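Alpha-L-rhamnosidase (Aspergillus terreus, PDB 6GSZ) probably hydrolyses terminal non-reducing alpha-L-rhamnose residues of alpha-L-rhamnosides, as a calcium-binding, N-glycosylated glycosidase. Local coordinates at residues A[430-435]-A[799-804]; A[790-795]-A[814-819]. All coordinates share one frame; numbering follows the deposited sequence. Where two conformers were deposited one is given.

Contact 1. Residues A[430-435]-A[799-804]; sequences GYFECS and QQASTK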
loop_
_atom_site.group_PDB
_atom_site.type_symbol
_atom_site.label_atom_id
_atom_site.label_comp_id
_atom_site.label_asym_id
_atom_site.label_seq_id
_atom_site.Cartn_x
_atom_site.Cartn_y
_atom_site.Cartn_z
ATOM N N GLY A 430 12.280 -1.780 -4.724
ATOM C CA GLY A 430 13.356 -0.987 -4.139
ATOM C C GLY A 430 14.039 -1.664 -2.979
ATOM O O GLY A 430 13.363 -2.262 -2.119
ATOM N N TYR A 431 15.370 -1.564 -2.936
ATOM C CA TYR A 431 16.209 -2.287 -1.998
ATOM C C TYR A 431 17.295 -1.343 -1.487
ATOM O O TYR A 431 17.826 -0.539 -2.267
ATOM C CB TYR A 431 16.854 -3.503 -2.652
ATOM C CG TYR A 431 15.913 -4.459 -3.341
ATOM C CD1 TYR A 431 15.416 -4.185 -4.608
ATOM C CD2 TYR A 431 15.475 -5.608 -2.707
ATOM C CE1 TYR A 431 14.560 -5.048 -5.262
ATOM C CE2 TYR A 431 14.594 -6.481 -3.343
ATOM C CZ TYR A 431 14.121 -6.183 -4.606
ATOM O OH TYR A 431 13.277 -7.031 -5.252
ATOM N N PHE A 432 17.718 -1.546 -0.239
ATOM C CA PHE A 432 18.758 -0.729 0.347
ATOM C C PHE A 432 19.472 -1.507 1.451
ATOM O O PHE A 432 18.808 -2.068 2.348
ATOM C CB PHE A 432 18.168 0.570 0.918
ATOM C CG PHE A 432 19.163 1.378 1.712
ATOM C CD1 PHE A 432 20.017 2.300 1.101
ATOM C CD2 PHE A 432 19.326 1.132 3.062
ATOM C CE1 PHE A 432 20.956 3.002 1.855
ATOM C CE2 PHE A 432 20.275 1.836 3.799
ATOM C CZ PHE A 432 21.083 2.775 3.201
ATOM N N GLU A 433 20.804 -1.446 1.456
ATOM C CA GLU A 433 21.579 -1.886 2.611
ATOM C C GLU A 433 22.862 -1.056 2.651
ATOM O O GLU A 433 23.271 -0.480 1.636
ATOM C CB GLU A 433 21.893 -3.377 2.553
ATOM C CG GLU A 433 22.649 -3.816 1.343
ATOM C CD GLU A 433 22.877 -5.319 1.378
ATOM O OE1 GLU A 433 23.556 -5.792 2.294
ATOM O OE2 GLU A 433 22.323 -6.006 0.542
ATOM N N CYS A 434 23.502 -1.039 3.822
ATOM C CA CYS A 434 24.721 -0.307 3.935
ATOM C C CYS A 434 25.618 -0.961 4.971
ATOM O O CYS A 434 25.263 -1.948 5.556
ATOM C CB CYS A 434 24.457 1.165 4.219
ATOM S SG CYS A 434 23.826 1.497 5.884
ATOM N N SER A 435 26.805 -0.379 5.178
ATOM C CA SER A 435 27.797 -0.937 6.080
ATOM C C SER A 435 27.399 -0.845 7.556
ATOM O O SER A 435 27.982 -1.554 8.370
ATOM C CB SER A 435 29.158 -0.269 5.841
ATOM O OG SER A 435 29.133 1.120 6.179
ATOM N N GLN A 799 31.025 3.038 5.175
ATOM C CA GLN A 799 32.094 2.587 4.314
ATOM C C GLN A 799 31.546 2.167 2.941
ATOM O O GLN A 799 32.286 2.095 1.994
ATOM C CB GLN A 799 32.844 1.434 4.988
ATOM C CG GLN A 799 33.604 1.829 6.251
ATOM C CD GLN A 799 32.907 1.454 7.543
ATOM O OE1 GLN A 799 32.430 0.329 7.726
ATOM N NE2 GLN A 799 32.869 2.398 8.474
ATOM N N GLN A 800 30.258 1.814 2.869
ATOM C CA GLN A 800 29.649 1.371 1.614
ATOM C C GLN A 800 28.125 1.372 1.720
ATOM O O GLN A 800 27.576 1.312 2.823
ATOM C CB GLN A 800 30.078 -0.018 1.173
ATOM C CG GLN A 800 29.914 -1.126 2.168
ATOM C CD GLN A 800 30.308 -2.413 1.469
ATOM O OE1 GLN A 800 29.508 -3.040 0.769
ATOM N NE2 GLN A 800 31.576 -2.759 1.564
ATOM N N ALA A 801 27.469 1.448 0.553
ATOM C CA ALA A 801 26.019 1.246 0.500
ATOM C C ALA A 801 25.623 0.759 -0.882
ATOM O O ALA A 801 26.258 1.094 -1.887
ATOM C CB ALA A 801 25.290 2.509 0.855
ATOM N N SER A 802 24.559 -0.048 -0.908
ATOM C CA SER A 802 24.017 -0.601 -2.131
ATOM C C SER A 802 22.514 -0.337 -2.167
ATOM O O SER A 802 21.767 -0.723 -1.252
ATOM C CB SER A 802 24.303 -2.087 -2.257
ATOM O OG SER A 802 25.697 -2.340 -2.250
ATOM N N THR A 803 22.058 0.252 -3.263
ATOM C CA THR A 803 20.677 0.625 -3.465
ATOM C C THR A 803 20.268 0.183 -4.861
ATOM O O THR A 803 20.977 0.450 -5.804
ATOM C CB THR A 803 20.503 2.145 -3.270
ATOM O OG1 THR A 803 21.138 2.553 -2.042
ATOM C CG2 THR A 803 19.040 2.556 -3.297
ATOM N N LYS A 804 19.068 -0.396 -5.010
ATOM C CA LYS A 804 18.553 -0.850 -6.268
ATOM C C LYS A 804 17.107 -0.368 -6.406
ATOM O O LYS A 804 16.346 -0.431 -5.426
ATOM C CB LYS A 804 18.572 -2.391 -6.355
ATOM C CG LYS A 804 19.922 -3.050 -6.150
ATOM C CD LYS A 804 19.899 -4.546 -6.384
ATOM C CE LYS A 804 21.225 -5.182 -6.030
ATOM N NZ LYS A 804 21.184 -6.664 -6.102
HETATM O O HOH W 1 29.435 1.739 8.756
#
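Gln-799, just before its strand, meets Ser-435, just after its own, at one end of an antiparallel pairing. The backbone N-H of Gln-799 gives a nearly straight bond (165° at the hydrogen) to Ser-435 OG, 2.9 Å from N to OG. A water lies 2.7 Å from that same Ser-435 OG. Serine suits this place because its short hydroxyl can act as acceptor where the backbone ladder ends. The ladder itself begins at Gln-800, whose O takes the N-H of Ser-435 at an N-to-O distance of 3.0 Å. Ala-801 faces Cys-434 in a non-hydrogen-bonded pair, with their CB atoms 3.7 Å apart; the compact methyl lets Cys-434 come close, and Ile-775 of helix 768-775 packs on it as well. Ser-802 and Glu-433 form a hydrogen-bonded pair in which each N-H meets the other's O. The bond from Ser-802 N to Glu-433 O, 2.9 Å long, is almost linear at 173°. Thr-803 returns to the face of Ala-801 and Cys-434. Its OG1 meets the edge of the Phe-432 ring close to the ring plane, 3.3 Å from CD1. Phe-432 CG stands anti to the backbone N (chi1 172°), and the ring beyond it packs on Leu-771, Ile-775 and Ile-439. Lys-804 closes the ladder with two backbone bonds to Tyr-431. Its CB lies 4.0 Å from Tyr-431 CD1, while the extended chain carries the ammonium away to a bound 2-(2-methoxyethoxy)ethanol, probably from the crystallisation liquor. Strand 430-434 thus forms one edge of a sheet of the C-terminal region. The chemistry implies a division of labour: backbone bonds fix the register, apolar groups on the Phe-432 face seat the sheet on helices, and the opposite face carries mainly polar and charged groups.

Contact 2. Residues A[790-795]-A[814-819]; sequences IEVVPG and TKWWLD. With CA (calcium ion), chain M.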
loop_
_atom_site.group_PDB
_atom_site.type_symbol
_atom_site.label_atom_id
_atom_site.label_comp_id
_atom_site.label_asym_id
_atom_site.label_seq_id
_atom_site.Cartn_x
_atom_site.Cartn_y
_atom_site.Cartn_z
ATOM N N ILE A 790 21.697 10.709 -9.988
ATOM C CA ILE A 790 22.515 9.810 -9.214
ATOM C C ILE A 790 23.511 10.652 -8.430
ATOM O O ILE A 790 24.557 11.072 -8.998
ATOM C CB ILE A 790 23.199 8.731 -10.065
ATOM C CG1 ILE A 790 22.149 7.991 -10.893
ATOM C CG2 ILE A 790 23.976 7.803 -9.151
ATOM C CD1 ILE A 790 22.663 6.841 -11.706
ATOM N N GLU A 791 23.160 10.980 -7.192
ATOM C CA GLU A 791 23.865 11.991 -6.393
ATOM C C GLU A 791 24.040 11.412 -4.982
ATOM O O GLU A 791 23.340 11.793 -4.056
ATOM C CB GLU A 791 23.103 13.335 -6.450
ATOM C CG GLU A 791 23.760 14.516 -5.730
ATOM C CD GLU A 791 23.058 15.866 -5.915
ATOM O OE1 GLU A 791 22.088 15.955 -6.672
ATOM O OE2 GLU A 791 23.426 16.853 -5.280
ATOM N N VAL A 792 24.991 10.473 -4.860
ATOM C CA VAL A 792 25.350 9.892 -3.609
ATOM C C VAL A 792 26.064 10.919 -2.730
ATOM O O VAL A 792 27.027 11.545 -3.182
ATOM C CB VAL A 792 26.248 8.658 -3.782
ATOM C CG1 VAL A 792 26.824 8.222 -2.433
ATOM C CG2 VAL A 792 25.525 7.545 -4.513
ATOM N N VAL A 793 25.636 11.070 -1.482
ATOM C CA VAL A 793 26.301 11.923 -0.503
ATOM C C VAL A 793 26.794 11.052 0.643
ATOM O O VAL A 793 26.030 10.740 1.554
ATOM C CB VAL A 793 25.402 13.072 -0.012
ATOM C CG1 VAL A 793 26.172 14.020 0.904
ATOM C CG2 VAL A 793 24.796 13.853 -1.171
ATOM N N PRO A 794 28.063 10.590 0.620
ATOM C CA PRO A 794 28.574 9.745 1.688
ATOM C C PRO A 794 28.709 10.565 2.976
ATOM O O PRO A 794 28.837 11.777 2.938
ATOM C CB PRO A 794 29.946 9.238 1.203
ATOM C CG PRO A 794 30.258 10.003 -0.043
ATOM C CD PRO A 794 29.072 10.874 -0.405
ATOM N N GLY A 795 28.680 9.848 4.098
ATOM C CA GLY A 795 28.796 10.443 5.386
ATOM C C GLY A 795 28.471 9.427 6.449
ATOM O O GLY A 795 28.352 8.243 6.168
ATOM N N THR A 814 22.928 1.788 -7.445
ATOM C CA THR A 814 24.220 2.320 -7.041
ATOM C C THR A 814 24.857 1.339 -6.056
ATOM O O THR A 814 24.210 0.757 -5.193
ATOM C CB THR A 814 24.097 3.708 -6.404
ATOM O OG1 THR A 814 23.237 3.613 -5.260
ATOM C CG2 THR A 814 23.549 4.712 -7.387
ATOM N N LYS A 815 26.159 1.164 -6.193
ATOM C CA LYS A 815 26.985 0.492 -5.211
ATOM C C LYS A 815 28.225 1.368 -5.051
ATOM O O LYS A 815 28.938 1.593 -6.020
ATOM C CB LYS A 815 27.387 -0.919 -5.650
ATOM C CG LYS A 815 28.262 -1.695 -4.666
ATOM C CD LYS A 815 28.775 -3.037 -5.204
ATOM C CE LYS A 815 29.556 -2.905 -6.496
ATOM N NZ LYS A 815 30.064 -4.205 -7.005
ATOM N N TRP A 816 28.431 1.898 -3.857
ATOM C CA TRP A 816 29.601 2.738 -3.617
ATOM C C TRP A 816 30.340 2.279 -2.371
ATOM O O TRP A 816 29.783 1.627 -1.494
ATOM C CB TRP A 816 29.250 4.226 -3.540
ATOM C CG TRP A 816 28.305 4.620 -2.455
ATOM C CD1 TRP A 816 26.942 4.729 -2.545
ATOM C CD2 TRP A 816 28.651 4.976 -1.105
ATOM N NE1 TRP A 816 26.431 5.138 -1.344
ATOM C CE2 TRP A 816 27.447 5.301 -0.439
ATOM C CE3 TRP A 816 29.856 5.089 -0.398
ATOM C CZ2 TRP A 816 27.423 5.749 0.877
ATOM C CZ3 TRP A 816 29.830 5.520 0.914
ATOM C CH2 TRP A 816 28.620 5.826 1.547
ATOM N N TRP A 817 31.625 2.616 -2.319
ATOM C CA TRP A 817 32.418 2.293 -1.172
ATOM C C TRP A 817 33.561 3.291 -1.071
ATOM O O TRP A 817 33.910 3.973 -2.065
ATOM C CB TRP A 817 32.905 0.830 -1.214
ATOM C CG TRP A 817 33.850 0.471 -2.327
ATOM C CD1 TRP A 817 35.215 0.347 -2.249
ATOM C CD2 TRP A 817 33.510 0.158 -3.685
ATOM N NE1 TRP A 817 35.743 0.008 -3.468
ATOM C CE2 TRP A 817 34.719 -0.139 -4.365
ATOM C CE3 TRP A 817 32.312 0.095 -4.402
ATOM C CZ2 TRP A 817 34.747 -0.480 -5.715
ATOM C CZ3 TRP A 817 32.341 -0.228 -5.739
ATOM C CH2 TRP A 817 33.546 -0.506 -6.389
ATOM N N LEU A 818 34.102 3.398 0.142
ATOM C CA LEU A 818 35.212 4.291 0.413
ATOM C C LEU A 818 36.442 3.512 0.865
ATOM O O LEU A 818 36.327 2.518 1.559
ATOM C CB LEU A 818 34.831 5.221 1.562
ATOM C CG LEU A 818 33.706 6.200 1.290
ATOM C CD1 LEU A 818 33.299 6.881 2.565
ATOM C CD2 LEU A 818 34.166 7.250 0.315
ATOM N N ASP A 819 37.617 4.063 0.566
ATOM C CA ASP A 819 38.875 3.594 1.160
ATOM C C ASP A 819 39.936 4.679 0.924
ATOM O O ASP A 819 39.591 5.815 0.634
ATOM C CB ASP A 819 39.213 2.200 0.626
ATOM C CG ASP A 819 39.327 2.123 -0.882
ATOM O OD1 ASP A 819 39.758 3.140 -1.498
ATOM O OD2 ASP A 819 39.007 1.029 -1.425
HETATM CA CA CA M . 21.426 18.095 -5.871
HETATM O O HOH W 2 19.099 16.762 -6.091
HETATM O O HOH W 3 20.311 17.398 -8.149
HETATM O O HOH W 4 22.669 18.580 -8.166
HETATM O O HOH W 5 23.310 19.454 -5.610
HETATM O O HOH W 6 21.553 19.666 -4.121
#
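Val-792 lays its CG1 methyl over one face of the Trp-816 indole in a CH-pi contact. The methyl carbon is 3.5 Å from the centroid of the five-membered ring and 18° off the ring normal, and NE1 is the ring atom it approaches most closely, at 3.3 Å. CG1 stands anti to the backbone N (chi1 169°), which sets it over the ring; CG2 also touches CD1. Pro-794 serves the six-membered end: its CB lies 3.7 Å from Trp-816 CH2, approaching obliquely, and about as far from CZ3. The same CB touches Leu-818 CD1 at 4.3 Å. At the other end of the contact, the side chains of Ile-790 and Thr-814 run antiparallel past one another, their CG2 methyls meeting at 3.6 Å. Branched and cyclic side chains suit a segment that offers compact, preshaped apolar surface to a broad aromatic plate.

The next shell holds these groups in place. Trp-816 NE1 is hydrogen-bonded to Ile-775 O, at the end of helix 768-775, and Thr-814 OG1 to Gly-776 O just beyond it, which satisfies these two buried groups. Phe-830 of strand 828-836 packs against both Val-792 and Leu-818. Glu-791 leaves the backbone on the side away from the strand, and both its carboxylate oxygens, OE1 and OE2, bind a calcium ion, each 2.4 Å away; five waters also bind the metal. Shape and dispersion therefore pack the end of strand 787-790 and the loop after it on strand 810-819, joining two beta sheets of the C-terminal region, while the polar bonds that orient the indole and the threonine run to a third part of the chain.

Following the chain from its N terminus, residues 430-435 come first and wait some 360 residues, including the helices of the 6-hairpin glycosidase domain, before 799-804 closes contact 1. Contact 2 spans a far shorter loop: 790-795 precedes 799-804, and 814-819 follows it, so the two contacts cross. Strands 800-807 and 810-819 are consecutive neighbours in one antiparallel sheet, joined by backbone pairs such as Thr-803 O to Thr-814 N (2.9 Å). Contact 1 adds one outermost strand, 430-434, to that sheet, whereas contact 2 packs the end of strand 787-790 and the following loop, from another sheet, against it. Helix 768-775 links the two sites, with Ile-775 touching Phe-432 and Ala-801 and bonding Trp-816.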